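Local coordinates for protein TetR/AcrR family transcriptional regulator (Bradyrhizobium diazoefficiens, PDB 6G8G) that represses transcription as a TetR-family DNA-binding regulator and responds to flavonoid inducers such as genistein, at the interface of chains A and B. Coordinates in Å, arbitrary orientation; residue numbers count along the deposited sequence, not the author numbering. Chains: chain A/B, TetR/AcrR family transcriptional regulator.

The interface of chains A and B. Residues chain A 128, 131-132, 135; chain B 182, 185, 187.
A:Ala131, A:Arg132 and A:Tyr135 lie on one face of helix 128-137, with A:Pro128 at its start, and meet the last turn or so of helix 179-185 in chain B (B:Leu182, B:Leu185) and the loop that follows, which carries B:Leu187. B:Leu187 has the largest buried surface of the patch, 87 Å², and its side chain points into the shallow groove formed by successive turns of the opposing helix. Its two methyls divide the work. CD2 meets the methyl CB of A:Ala131 at 4.0 Å and lies near the carbonyl oxygen of A:Pro128, while CD1 reaches CB of A:Tyr135, also at 4.0 Å. With CG anti to its own carbonyl carbon (chi1 -54°), the isobutyl group extends from the loop toward the helix. On the flank of this leucine, the side chain of A:Arg132 bends at chi3 (-80°) and swings its guanidinium across the leucine, NH2 lying 4.0 Å from CB of B:Leu187. CD1 of the same leucine sits over one guanidinium face, displaced toward its rim, a van der Waals contact with the flat face of the group. Further along, B:Leu182 places CD2 over one face of the A:Tyr135 ring near its CD1–CE1 edge, 3.9 Å from CE1. CB of A:Ala131 also lies 3.7 Å from the carbonyl oxygen of B:Leu185, a contact that a small residue probably makes easier. Shortening B:Leu187 to an alanine would remove both methyls, and is likely to open a gap over A:Ala131 and CB of A:Tyr135 and leave the A:Arg132 guanidinium face without this packing partner. The patch belongs to a two-fold interface in which each contact recurs with the chains exchanged; TetR-family repressors typically act as dimers, and here helix 128-137 of one subunit packs against helix 179-185 of the other and the loop that leads on to helix 192-210.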
loop_
_atom_site.group_PDB
_atom_site.type_symbol
_atom_site.label_atom_id
_atom_site.label_comp_id
_atom_site.label_asym_id
_atom_site.label_seq_id
_atom_site.Cartn_x
_atom_site.Cartn_y
_atom_site.Cartn_z
ATOM N N PRO A 128 14.927 -7.093 -9.141
ATOM C CA PRO A 128 14.863 -5.684 -8.702
ATOM C C PRO A 128 14.875 -4.677 -9.811
ATOM O O PRO A 128 14.286 -3.614 -9.685
ATOM C CB PRO A 128 16.132 -5.507 -7.863
ATOM C CG PRO A 128 16.998 -6.670 -8.214
ATOM C CD PRO A 128 16.066 -7.796 -8.526
ATOM N N ALA A 131 11.366 -4.525 -11.028
ATOM C CA ALA A 131 10.518 -3.954 -9.996
ATOM C C ALA A 131 10.692 -2.436 -10.012
ATOM O O ALA A 131 9.740 -1.678 -9.916
ATOM C CB ALA A 131 10.896 -4.547 -8.667
ATOM N N ARG A 132 11.917 -1.973 -10.177
ATOM C CA ARG A 132 12.129 -0.525 -10.221
ATOM C C ARG A 132 11.619 0.082 -11.496
ATOM O O ARG A 132 11.124 1.201 -11.519
ATOM C CB ARG A 132 13.588 -0.177 -10.059
ATOM C CG ARG A 132 13.811 1.310 -9.906
ATOM C CD ARG A 132 15.058 1.586 -9.098
ATOM N NE ARG A 132 14.889 1.472 -7.649
ATOM C CZ ARG A 132 14.172 2.315 -6.907
ATOM N NH1 ARG A 132 13.505 3.336 -7.465
ATOM N NH2 ARG A 132 14.100 2.124 -5.595
ATOM N N TYR A 135 8.015 0.671 -10.856
ATOM C CA TYR A 135 7.853 1.814 -9.971
ATOM C C TYR A 135 8.055 3.149 -10.694
ATOM O O TYR A 135 7.231 4.045 -10.550
ATOM C CB TYR A 135 8.786 1.731 -8.771
ATOM C CG TYR A 135 8.637 2.930 -7.870
ATOM C CD1 TYR A 135 7.536 3.072 -7.039
ATOM C CD2 TYR A 135 9.564 3.951 -7.909
ATOM C CE1 TYR A 135 7.382 4.189 -6.248
ATOM C CE2 TYR A 135 9.429 5.086 -7.141
ATOM C CZ TYR A 135 8.339 5.203 -6.308
ATOM O OH TYR A 135 8.255 6.368 -5.570
ATOM N N LEU B 182 6.574 0.158 -1.779
ATOM C CA LEU B 182 7.981 -0.082 -1.934
ATOM C C LEU B 182 8.381 -1.437 -1.298
ATOM O O LEU B 182 9.198 -2.174 -1.829
ATOM C CB LEU B 182 8.755 1.084 -1.319
ATOM C CG LEU B 182 8.590 2.375 -2.114
ATOM C CD1 LEU B 182 9.164 3.586 -1.420
ATOM C CD2 LEU B 182 9.265 2.239 -3.478
ATOM N N LEU B 185 7.242 -4.425 -3.305
ATOM C CA LEU B 185 8.067 -4.580 -4.508
ATOM C C LEU B 185 9.494 -5.005 -4.200
ATOM O O LEU B 185 10.235 -5.382 -5.090
ATOM C CB LEU B 185 8.126 -3.261 -5.287
ATOM C CG LEU B 185 6.789 -2.772 -5.874
ATOM C CD1 LEU B 185 6.925 -1.407 -6.529
ATOM C CD2 LEU B 185 6.214 -3.755 -6.869
ATOM N N LEU B 187 11.778 -2.959 -2.785
ATOM C CA LEU B 187 12.670 -1.827 -3.041
ATOM C C LEU B 187 12.922 -0.961 -1.836
ATOM O O LEU B 187 13.665 -0.002 -1.927
ATOM C CB LEU B 187 12.053 -0.922 -4.077
ATOM C CG LEU B 187 11.647 -1.587 -5.380
ATOM C CD1 LEU B 187 10.910 -0.546 -6.206
ATOM C CD2 LEU B 187 12.858 -2.127 -6.129
#